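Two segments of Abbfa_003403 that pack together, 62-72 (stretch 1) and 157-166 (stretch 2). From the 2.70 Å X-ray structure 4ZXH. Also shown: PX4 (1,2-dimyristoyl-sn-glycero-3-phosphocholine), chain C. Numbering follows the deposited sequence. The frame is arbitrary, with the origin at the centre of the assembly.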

# COMPACT_ATOMS: atom_id res chain seq x y z
N GLU A 62 -45.37 7.83 12.81
CA GLU A 62 -46.16 6.79 12.16
C GLU A 62 -46.77 7.25 10.85
O GLU A 62 -46.92 6.46 9.92
CB GLU A 62 -47.27 6.30 13.10
CG GLU A 62 -46.80 5.24 14.09
CD GLU A 62 -47.88 4.84 15.09
OE1 GLU A 62 -48.89 5.57 15.23
OE2 GLU A 62 -47.72 3.79 15.74
N ALA A 63 -47.11 8.53 10.77
CA ALA A 63 -47.74 9.09 9.57
C ALA A 63 -46.72 9.27 8.45
O ALA A 63 -47.02 9.01 7.27
CB ALA A 63 -48.40 10.41 9.88
N VAL A 64 -45.52 9.69 8.83
CA VAL A 64 -44.45 9.90 7.87
C VAL A 64 -44.01 8.56 7.28
O VAL A 64 -43.95 8.41 6.05
CB VAL A 64 -43.26 10.62 8.51
CG1 VAL A 64 -42.05 10.47 7.62
CG2 VAL A 64 -43.56 12.08 8.68
N MET A 65 -43.71 7.59 8.14
CA MET A 65 -43.31 6.25 7.72
C MET A 65 -44.29 5.61 6.73
O MET A 65 -43.90 4.90 5.80
CB MET A 65 -43.15 5.33 8.94
CG MET A 65 -41.78 5.33 9.61
SD MET A 65 -41.71 4.05 10.89
CE MET A 65 -41.79 2.60 9.84
N HIS A 66 -45.58 5.86 6.95
CA HIS A 66 -46.65 5.34 6.09
C HIS A 66 -46.72 6.06 4.74
O HIS A 66 -46.98 5.43 3.72
CB HIS A 66 -48.00 5.49 6.82
CG HIS A 66 -49.17 5.07 5.99
ND1 HIS A 66 -49.79 5.91 5.10
CD2 HIS A 66 -49.85 3.89 5.93
CE1 HIS A 66 -50.80 5.28 4.52
NE2 HIS A 66 -50.85 4.05 5.01
N ASP A 67 -46.49 7.37 4.75
CA ASP A 67 -46.63 8.18 3.55
C ASP A 67 -45.44 8.10 2.58
O ASP A 67 -45.59 8.38 1.39
CB ASP A 67 -46.86 9.64 3.93
CG ASP A 67 -48.26 9.90 4.47
OD1 ASP A 67 -49.13 9.02 4.36
OD2 ASP A 67 -48.48 11.01 5.00
N TYR A 68 -44.26 7.74 3.10
CA TYR A 68 -43.04 7.70 2.29
C TYR A 68 -42.41 6.30 2.32
O TYR A 68 -41.62 5.98 3.21
CB TYR A 68 -42.04 8.76 2.78
CG TYR A 68 -42.64 10.15 2.84
CD1 TYR A 68 -43.42 10.64 1.78
CD2 TYR A 68 -42.47 10.96 3.96
CE1 TYR A 68 -43.99 11.91 1.83
CE2 TYR A 68 -43.05 12.23 4.03
CZ TYR A 68 -43.80 12.70 2.96
OH TYR A 68 -44.37 13.97 3.03
N PRO A 69 -42.78 5.46 1.34
CA PRO A 69 -42.32 4.07 1.26
C PRO A 69 -40.80 3.91 1.31
O PRO A 69 -40.32 2.88 1.76
CB PRO A 69 -42.87 3.60 -0.08
CG PRO A 69 -44.09 4.44 -0.29
CD PRO A 69 -43.73 5.79 0.26
N LEU A 70 -40.06 4.92 0.87
CA LEU A 70 -38.60 4.88 0.92
C LEU A 70 -38.12 4.55 2.32
O LEU A 70 -37.18 3.77 2.48
CB LEU A 70 -38.01 6.22 0.47
CG LEU A 70 -36.48 6.31 0.34
CD1 LEU A 70 -35.95 5.31 -0.64
CD2 LEU A 70 -36.11 7.68 -0.14
N LEU A 71 -38.79 5.10 3.32
CA LEU A 71 -38.41 4.91 4.71
C LEU A 71 -38.58 3.47 5.20
O LEU A 71 -38.16 3.15 6.31
CB LEU A 71 -39.22 5.86 5.59
CG LEU A 71 -38.84 7.34 5.49
CD1 LEU A 71 -39.66 8.19 6.42
CD2 LEU A 71 -37.36 7.53 5.81
N ARG A 72 -39.19 2.61 4.39
CA ARG A 72 -39.40 1.21 4.75
C ARG A 72 -38.56 0.27 3.85
O ARG A 72 -38.91 -0.90 3.64
CB ARG A 72 -40.90 0.86 4.67
CG ARG A 72 -41.81 1.77 5.53
CD ARG A 72 -43.31 1.39 5.56
NE ARG A 72 -43.93 1.23 4.24
CZ ARG A 72 -44.57 2.19 3.58
NH1 ARG A 72 -44.70 3.40 4.11
NH2 ARG A 72 -45.10 1.94 2.39
N LEU A 157 -36.09 18.07 1.88
CA LEU A 157 -37.47 17.79 1.54
C LEU A 157 -38.19 17.20 2.75
O LEU A 157 -39.34 17.51 3.03
CB LEU A 157 -37.55 16.84 0.36
CG LEU A 157 -37.24 17.40 -1.02
CD1 LEU A 157 -37.34 16.28 -2.03
CD2 LEU A 157 -38.21 18.50 -1.36
N LEU A 158 -37.49 16.35 3.48
CA LEU A 158 -38.11 15.62 4.56
C LEU A 158 -38.19 16.52 5.78
O LEU A 158 -39.24 16.60 6.45
CB LEU A 158 -37.32 14.36 4.83
CG LEU A 158 -38.03 13.29 5.64
CD1 LEU A 158 -39.47 13.17 5.18
CD2 LEU A 158 -37.28 11.97 5.44
N LEU A 159 -37.10 17.22 6.05
CA LEU A 159 -37.02 18.20 7.13
C LEU A 159 -38.12 19.25 7.05
O LEU A 159 -38.77 19.59 8.04
CB LEU A 159 -35.66 18.88 7.12
CG LEU A 159 -35.46 20.03 8.09
CD1 LEU A 159 -35.82 19.60 9.50
CD2 LEU A 159 -34.01 20.50 8.02
N ARG A 160 -38.34 19.78 5.85
CA ARG A 160 -39.31 20.83 5.72
C ARG A 160 -40.70 20.26 5.97
O ARG A 160 -41.48 20.80 6.75
CB ARG A 160 -39.24 21.50 4.35
CG ARG A 160 -40.18 22.71 4.28
CD ARG A 160 -40.01 23.60 3.07
NE ARG A 160 -40.68 24.84 3.41
CZ ARG A 160 -40.08 25.88 3.99
NH1 ARG A 160 -38.78 25.83 4.27
NH2 ARG A 160 -40.79 26.96 4.31
N ASP A 161 -41.01 19.14 5.33
CA ASP A 161 -42.29 18.48 5.53
C ASP A 161 -42.57 18.16 7.00
O ASP A 161 -43.64 18.48 7.51
CB ASP A 161 -42.35 17.20 4.71
CG ASP A 161 -43.75 16.66 4.58
OD1 ASP A 161 -44.57 17.28 3.84
OD2 ASP A 161 -44.02 15.61 5.19
N VAL A 162 -41.61 17.55 7.69
CA VAL A 162 -41.87 17.14 9.07
C VAL A 162 -42.01 18.36 9.98
O VAL A 162 -42.79 18.35 10.93
CB VAL A 162 -40.77 16.21 9.57
CG1 VAL A 162 -40.97 15.88 11.04
CG2 VAL A 162 -40.80 14.94 8.75
N SER A 163 -41.28 19.42 9.68
CA SER A 163 -41.41 20.66 10.42
C SER A 163 -42.82 21.26 10.29
O SER A 163 -43.35 21.83 11.25
CB SER A 163 -40.37 21.66 9.93
OG SER A 163 -39.08 21.32 10.41
N LYS A 164 -43.42 21.16 9.11
CA LYS A 164 -44.77 21.64 8.92
C LYS A 164 -45.73 20.82 9.77
O LYS A 164 -46.64 21.36 10.42
CB LYS A 164 -45.18 21.59 7.45
CG LYS A 164 -46.62 22.06 7.22
CD LYS A 164 -47.04 21.92 5.77
CE LYS A 164 -46.92 20.47 5.29
NZ LYS A 164 -47.29 20.30 3.84
N ARG A 165 -45.55 19.51 9.76
CA ARG A 165 -46.42 18.63 10.53
C ARG A 165 -46.34 18.98 12.01
O ARG A 165 -47.32 18.85 12.74
CB ARG A 165 -46.05 17.17 10.31
CG ARG A 165 -46.28 16.68 8.89
CD ARG A 165 -45.75 15.28 8.78
NE ARG A 165 -45.72 14.77 7.41
CZ ARG A 165 -46.50 13.80 6.95
NH1 ARG A 165 -47.38 13.22 7.76
NH2 ARG A 165 -46.40 13.39 5.69
N PHE A 166 -45.17 19.46 12.43
CA PHE A 166 -44.97 19.86 13.82
C PHE A 166 -45.38 21.30 14.14
O PHE A 166 -45.36 21.69 15.30
CB PHE A 166 -43.51 19.67 14.23
CG PHE A 166 -43.21 18.30 14.73
CD1 PHE A 166 -43.58 17.92 16.01
CD2 PHE A 166 -42.56 17.38 13.93
CE1 PHE A 166 -43.30 16.66 16.48
CE2 PHE A 166 -42.28 16.12 14.38
CZ PHE A 166 -42.65 15.75 15.67
O1 PX4 C . -41.17 9.44 26.98
O2 PX4 C . -40.25 11.54 28.22
P1 PX4 C . -41.17 10.94 27.18
O3 PX4 C . -42.67 11.48 27.44
C1 PX4 C . -43.70 10.73 28.09
C2 PX4 C . -44.87 11.67 28.38
N1 PX4 C . -46.09 10.96 28.84
C3 PX4 C . -45.74 9.84 29.72
C4 PX4 C . -46.95 11.91 29.57
C5 PX4 C . -46.85 10.46 27.68
O4 PX4 C . -40.88 11.66 25.76
C6 PX4 C . -39.84 12.61 25.54
C7 PX4 C . -39.40 12.51 24.08
C8 PX4 C . -39.60 11.05 23.71
O5 PX4 C . -39.22 10.82 22.35
C9 PX4 C . -39.90 9.83 21.53
O6 PX4 C . -40.93 9.30 21.93
C10 PX4 C . -39.35 9.48 20.17
C11 PX4 C . -40.15 10.15 19.06
C12 PX4 C . -39.23 11.01 18.22
C13 PX4 C . -39.66 10.94 16.76
C14 PX4 C . -39.94 12.33 16.22
C15 PX4 C . -40.74 12.20 14.93
C16 PX4 C . -40.00 12.86 13.79
C17 PX4 C . -40.65 12.51 12.46
C18 PX4 C . -40.03 11.24 11.89
C19 PX4 C . -39.09 11.54 10.73
C20 PX4 C . -38.12 10.37 10.54
C21 PX4 C . -37.23 10.60 9.32
C22 PX4 C . -35.87 9.93 9.44
O7 PX4 C . -40.20 13.36 23.23
C23 PX4 C . -39.40 14.16 22.30
O8 PX4 C . -38.27 14.43 22.63
C24 PX4 C . -39.97 14.63 20.96
C25 PX4 C . -39.04 15.50 20.10
C26 PX4 C . -39.61 15.77 18.69
C27 PX4 C . -38.64 16.55 17.78
C28 PX4 C . -39.20 16.88 16.39
C29 PX4 C . -38.22 17.65 15.49
C30 PX4 C . -38.82 18.03 14.13
C31 PX4 C . -37.83 18.11 12.94
C32 PX4 C . -37.48 16.71 12.41
C33 PX4 C . -36.93 16.63 10.98
C34 PX4 C . -36.18 15.31 10.74
C35 PX4 C . -36.21 14.77 9.31
C36 PX4 C . -34.82 14.64 8.72

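Helices that are distant in sequence can pack through a small apolar patch flanked by a polar cluster in which one arginine serves several partners. The contact between 62-72 and 157-166 of Abbfa_003403 is a compact example. Helix 62-67 and helix 157-165 run in roughly opposed directions, with 138° between their N-to-C directions, and their axes come no closer than 11.6 Å. The backbones come nearest at Val64 and Val162, whose CA atoms lie 7.8 Å apart, so side chains must bridge the gap; together the two stretches bury a modest 329 Å². Tyr68, the first residue to leave helical geometry, still donates its backbone N to Val64 O at 3.0 Å, and a short 3-10 segment, 69-71, carries the chain onward to bring Leu71 into the contact.

The apolar contacts form a loose patch rather than a tight interlock. Val64 directs its CA-to-CB bond toward the other helix, and its CG2 lies 4.0 Å from Val162 CG2. Leu158 starts sideways, but the end of its side chain comes nearer: its CD1 is 3.9 Å from Tyr68 CE2 and 4.5 Å from Val64 CG1, while its CD2 lies 4.5 Å from Leu71 CD2. One branched residue thus touches three partners, and these side chains, all buried in the assembly, cover part of one another's surface.

The polar contacts centre on charge. Arg165 NH2 donates to Asp67 OD2 at 3.2 Å, and the nearly straight N-H...O angle of 169° gives this salt bridge good hydrogen-bond geometry. Within its own helix, Arg165 also pairs with Asp161, one turn earlier: Arg165 NE lies 2.9 Å from Asp161 OD2, a second salt bridge that helps orient the guanidinium. The same carboxylate oxygen accepts a hydrogen bond from the other stretch, with Tyr68 OH 2.7 Å from Asp161 OD2. Asp161 OD2 lies at the edge of the tyrosine ring, near its plane; Tyr68 CE2 meets Leu158 separately. A buried carboxylate is thereby compensated by both a cation and a hydroxyl.

Arg165 joins the two kinds of contact. Val64 CG2 sits over one face of its guanidinium, 3.7 Å from Arg165 NE, whereas Asp67 OD2 approaches at the edge, where N-H bonds point. Ala63 CB adds a contact of 3.7 Å with Arg165 NH1. The flat cation can therefore accept an apolar neighbour on its face without giving up its in-plane hydrogen bonds.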